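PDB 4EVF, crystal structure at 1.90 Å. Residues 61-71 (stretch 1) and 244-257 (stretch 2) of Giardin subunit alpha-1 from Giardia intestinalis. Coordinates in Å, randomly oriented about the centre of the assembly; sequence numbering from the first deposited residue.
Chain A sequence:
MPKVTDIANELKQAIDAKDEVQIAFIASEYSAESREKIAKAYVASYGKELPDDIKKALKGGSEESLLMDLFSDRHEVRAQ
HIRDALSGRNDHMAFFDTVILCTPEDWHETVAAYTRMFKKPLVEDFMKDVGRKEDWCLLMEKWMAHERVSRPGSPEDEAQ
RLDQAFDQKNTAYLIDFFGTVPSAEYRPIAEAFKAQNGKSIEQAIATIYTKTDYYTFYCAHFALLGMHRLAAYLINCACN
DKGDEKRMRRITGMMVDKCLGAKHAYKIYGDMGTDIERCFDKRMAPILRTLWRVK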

# COMPACT_ATOMS: atom_id res chain seq x y z
N GLY A 61 17.61 -5.75 9.87
CA GLY A 61 17.44 -5.60 8.45
C GLY A 61 15.95 -5.46 8.24
O GLY A 61 15.19 -5.40 9.21
N SER A 62 15.55 -5.35 7.00
CA SER A 62 14.14 -5.14 6.66
C SER A 62 13.26 -6.29 7.13
O SER A 62 12.05 -6.10 7.31
CB SER A 62 13.96 -4.90 5.16
OG SER A 62 14.41 -3.61 4.79
N GLU A 63 13.86 -7.47 7.30
CA GLU A 63 13.13 -8.66 7.74
C GLU A 63 12.57 -8.47 9.14
O GLU A 63 11.38 -8.71 9.38
CB GLU A 63 14.04 -9.90 7.73
CG GLU A 63 14.39 -10.44 6.35
CD GLU A 63 15.60 -9.78 5.75
OE1 GLU A 63 16.06 -8.78 6.34
OE2 GLU A 63 16.10 -10.26 4.70
N GLU A 64 13.42 -8.04 10.07
CA GLU A 64 12.97 -7.83 11.44
C GLU A 64 11.97 -6.68 11.50
O GLU A 64 10.93 -6.79 12.14
CB GLU A 64 14.16 -7.59 12.38
CG GLU A 64 14.35 -6.15 12.82
CD GLU A 64 15.29 -6.02 14.00
OE1 GLU A 64 15.66 -4.87 14.33
OE2 GLU A 64 15.66 -7.05 14.61
N SER A 65 12.27 -5.60 10.80
CA SER A 65 11.39 -4.43 10.78
C SER A 65 9.98 -4.80 10.32
O SER A 65 8.99 -4.38 10.94
CB SER A 65 11.97 -3.33 9.89
OG SER A 65 13.13 -2.78 10.48
N LEU A 66 9.90 -5.57 9.23
CA LEU A 66 8.63 -6.07 8.70
C LEU A 66 7.86 -6.89 9.73
O LEU A 66 6.65 -6.69 9.93
CB LEU A 66 8.87 -6.89 7.43
CG LEU A 66 7.68 -7.69 6.88
CD1 LEU A 66 6.44 -6.82 6.70
CD2 LEU A 66 8.02 -8.39 5.55
N LEU A 67 8.55 -7.82 10.38
CA LEU A 67 7.91 -8.69 11.38
C LEU A 67 7.37 -7.91 12.58
O LEU A 67 6.26 -8.18 13.07
CB LEU A 67 8.86 -9.82 11.80
CG LEU A 67 9.21 -10.77 10.65
CD1 LEU A 67 10.26 -11.81 11.03
CD2 LEU A 67 7.96 -11.44 10.10
N MET A 68 8.16 -6.94 13.03
CA MET A 68 7.73 -5.97 14.05
C MET A 68 6.49 -5.21 13.64
O MET A 68 5.54 -5.09 14.41
CB MET A 68 8.84 -4.94 14.33
CG MET A 68 10.11 -5.53 14.93
SD MET A 68 11.43 -4.31 15.06
CE MET A 68 10.73 -3.10 16.18
N ASP A 69 6.50 -4.69 12.41
CA ASP A 69 5.39 -3.91 11.88
C ASP A 69 4.08 -4.69 11.96
O ASP A 69 3.03 -4.14 12.33
CB ASP A 69 5.64 -3.52 10.42
CG ASP A 69 6.75 -2.49 10.25
OD1 ASP A 69 7.19 -1.88 11.25
OD2 ASP A 69 7.17 -2.26 9.09
N LEU A 70 4.14 -5.96 11.59
CA LEU A 70 2.95 -6.82 11.57
C LEU A 70 2.30 -6.97 12.94
O LEU A 70 1.11 -7.32 13.04
CB LEU A 70 3.28 -8.19 10.98
CG LEU A 70 3.64 -8.14 9.49
CD1 LEU A 70 4.35 -9.43 9.05
CD2 LEU A 70 2.40 -7.88 8.63
N PHE A 71 3.06 -6.70 14.00
CA PHE A 71 2.52 -6.80 15.36
C PHE A 71 2.50 -5.45 16.06
O PHE A 71 2.32 -5.34 17.30
CB PHE A 71 3.22 -7.91 16.14
CG PHE A 71 2.88 -9.28 15.64
CD1 PHE A 71 1.61 -9.79 15.82
CD2 PHE A 71 3.81 -10.04 14.93
CE1 PHE A 71 1.27 -11.05 15.34
CE2 PHE A 71 3.48 -11.29 14.44
CZ PHE A 71 2.21 -11.80 14.64
N ASP A 244 13.37 -4.64 -4.20
CA ASP A 244 13.25 -3.49 -3.31
C ASP A 244 12.71 -3.93 -1.95
O ASP A 244 11.50 -4.08 -1.79
CB ASP A 244 12.28 -2.47 -3.93
CG ASP A 244 12.22 -1.18 -3.15
OD1 ASP A 244 12.57 -1.15 -1.94
OD2 ASP A 244 11.82 -0.17 -3.75
N GLU A 245 13.61 -4.14 -1.00
CA GLU A 245 13.21 -4.56 0.35
C GLU A 245 12.38 -3.50 1.07
O GLU A 245 11.42 -3.83 1.78
CB GLU A 245 14.43 -4.93 1.19
CG GLU A 245 15.11 -6.21 0.74
CD GLU A 245 15.99 -6.83 1.83
OE1 GLU A 245 16.52 -6.07 2.68
OE2 GLU A 245 16.14 -8.07 1.84
N LYS A 246 12.73 -2.23 0.88
CA LYS A 246 12.03 -1.17 1.61
C LYS A 246 10.55 -1.07 1.22
O LYS A 246 9.69 -0.95 2.09
CB LYS A 246 12.75 0.17 1.47
CG LYS A 246 14.18 0.14 1.99
CD LYS A 246 14.55 1.43 2.69
CE LYS A 246 14.45 2.62 1.75
NZ LYS A 246 14.10 3.88 2.48
N ARG A 247 10.27 -1.14 -0.08
CA ARG A 247 8.88 -1.18 -0.57
C ARG A 247 8.14 -2.42 -0.10
O ARG A 247 6.96 -2.34 0.27
CB ARG A 247 8.83 -1.14 -2.10
CG ARG A 247 7.46 -1.49 -2.67
CD ARG A 247 6.84 -0.29 -3.39
NE ARG A 247 7.44 -0.13 -4.70
CZ ARG A 247 7.33 0.94 -5.48
NH1 ARG A 247 6.65 2.02 -5.11
NH2 ARG A 247 7.94 0.91 -6.65
N MET A 248 8.79 -3.57 -0.14
CA MET A 248 8.10 -4.78 0.27
C MET A 248 7.75 -4.72 1.75
O MET A 248 6.69 -5.20 2.15
CB MET A 248 8.90 -6.05 -0.07
CG MET A 248 8.80 -6.43 -1.56
SD MET A 248 7.12 -6.48 -2.21
CE MET A 248 6.55 -8.01 -1.47
N ARG A 249 8.61 -4.08 2.53
CA ARG A 249 8.36 -3.95 3.96
C ARG A 249 7.22 -2.97 4.23
O ARG A 249 6.36 -3.22 5.08
CB ARG A 249 9.62 -3.50 4.70
CG ARG A 249 9.35 -3.23 6.18
CD ARG A 249 10.08 -2.00 6.67
NE ARG A 249 9.49 -1.48 7.91
CZ ARG A 249 10.03 -0.51 8.64
NH1 ARG A 249 11.18 0.03 8.27
NH2 ARG A 249 9.43 -0.09 9.75
N ARG A 250 7.21 -1.86 3.50
CA ARG A 250 6.11 -0.91 3.63
C ARG A 250 4.78 -1.57 3.33
O ARG A 250 3.92 -1.65 4.20
CB ARG A 250 6.33 0.33 2.77
CG ARG A 250 7.49 1.21 3.26
CD ARG A 250 7.53 2.55 2.52
NE ARG A 250 7.73 2.37 1.08
CZ ARG A 250 8.91 2.48 0.47
NH1 ARG A 250 10.00 2.78 1.17
NH2 ARG A 250 9.00 2.32 -0.84
N ILE A 251 4.60 -2.09 2.11
CA ILE A 251 3.28 -2.58 1.71
C ILE A 251 2.88 -3.89 2.39
O ILE A 251 1.69 -4.10 2.69
CB ILE A 251 3.11 -2.66 0.17
CG1 ILE A 251 3.80 -3.89 -0.42
CG2 ILE A 251 3.62 -1.40 -0.52
CD1 ILE A 251 3.82 -3.87 -1.95
N THR A 252 3.84 -4.76 2.66
CA THR A 252 3.52 -6.01 3.36
C THR A 252 3.16 -5.73 4.83
O THR A 252 2.17 -6.25 5.33
CB THR A 252 4.65 -7.04 3.26
OG1 THR A 252 5.09 -7.13 1.90
CG2 THR A 252 4.18 -8.41 3.72
N GLY A 253 3.95 -4.88 5.48
CA GLY A 253 3.75 -4.54 6.88
C GLY A 253 2.44 -3.83 7.17
O GLY A 253 1.83 -4.05 8.23
N MET A 254 1.99 -3.00 6.23
CA MET A 254 0.78 -2.21 6.41
C MET A 254 -0.48 -2.87 5.86
O MET A 254 -1.58 -2.61 6.35
CB MET A 254 0.91 -0.85 5.70
CG MET A 254 1.84 0.15 6.37
SD MET A 254 1.90 1.70 5.46
CE MET A 254 2.34 1.17 3.81
N MET A 255 -0.33 -3.69 4.82
CA MET A 255 -1.48 -3.96 3.95
C MET A 255 -1.67 -5.41 3.51
O MET A 255 -2.62 -5.70 2.77
CB MET A 255 -1.40 -3.06 2.70
CG MET A 255 -1.92 -1.64 2.93
SD MET A 255 -3.72 -1.58 2.99
CE MET A 255 -4.14 -1.34 1.26
N VAL A 256 -0.80 -6.31 3.94
CA VAL A 256 -0.82 -7.66 3.40
C VAL A 256 -2.20 -8.31 3.57
O VAL A 256 -2.72 -8.91 2.63
CB VAL A 256 0.32 -8.57 3.92
CG1 VAL A 256 0.12 -8.92 5.39
CG2 VAL A 256 0.41 -9.84 3.09
N ASP A 257 -2.79 -8.16 4.76
CA ASP A 257 -4.09 -8.79 5.03
C ASP A 257 -5.21 -8.32 4.09
O ASP A 257 -6.11 -9.10 3.76
CB ASP A 257 -4.50 -8.61 6.51
CG ASP A 257 -5.01 -7.21 6.83
OD1 ASP A 257 -4.50 -6.23 6.24
OD2 ASP A 257 -5.93 -7.08 7.67
O HOH W 1 5.39 -1.65 7.06
O HOH W 2 1.04 -2.73 10.52

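This is a close, nearly parallel packing of two helices, joined by a salt bridge between Asp69 and Arg249, with Gly253, which has no side chain, facing Leu66 and Asp69 at one of the close points. The helices, one starting at Ser62 and the other at Glu245, are far apart in sequence but run in nearly the same direction. Their axes cross at -19° and approach to 8.5 Å. The register advances by four residues, about one helical turn, at each step: Ser62 lies beside Glu245, Leu66 beside Arg249, and Leu70 beside Gly253. The CA atoms of Leu66 and Arg249 are 5.2 Å apart, and those of Leu70 and Gly253 are 5.3 Å apart. Together the stretches bury 544 Å².

Arg249 is the centre of the contact. Its side chain fits as a knob among Ser62, Ser65, Leu66 and Asp69. The carboxylate of Asp69 meets the edge of the guanidinium. Arg249 NE donates to Asp69 OD2 at 2.7 Å, and Arg249 NH2 donates to Asp69 OD1 at 3.2 Å. These two bonds pair opposite charges side by side: the carboxylate lies along the guanidinium edge, so both its oxygens are bonded. A third bond, from Arg249 NH2 to Asp69 OD2 at 3.2 Å, is weak, with an angle of 133°. Ser65 lies over one face of the guanidinium, with Ser65 CB 3.6 Å from Arg249 CZ. The aliphatic part of the arginine is used as well: Leu66 CB packs 3.9 Å from Arg249 CG.

Gly253 has no side chain, and Leu66 and Asp69 pack against its backbone. Leu66 CD1 reaches to 3.4 Å from Gly253 N, and Asp69 CB lies 4.1 Å from Gly253 CA. A CB on Gly253 would point into this space and come within 3.2 Å of Asp69 CB. Leu66 CD1 also touches Thr252 CB at 3.9 Å. Thr252 OG1 turns back to its own helix and donates to Met248 O at 2.5 Å.

Further along, Leu70 CD2 lies 3.7 Å from Thr252 O and 4.1 Å from Val256 CG1. The latter is an apolar contact.

Two waters bridge the stretches. Water 1 lies 2.8 Å from Asp69 OD2 and 2.7 Å from Arg249 O. Water 2 lies 3.0 Å from Asp69 O and 2.8 Å from Gly253 O.

At the N-terminal end two acidic side chains come close. Glu63 OE2 and Glu245 OE2, like charges, are 3.6 Å apart. Nearby, Ser62 CB lies 3.8 Å from Glu245 OE1.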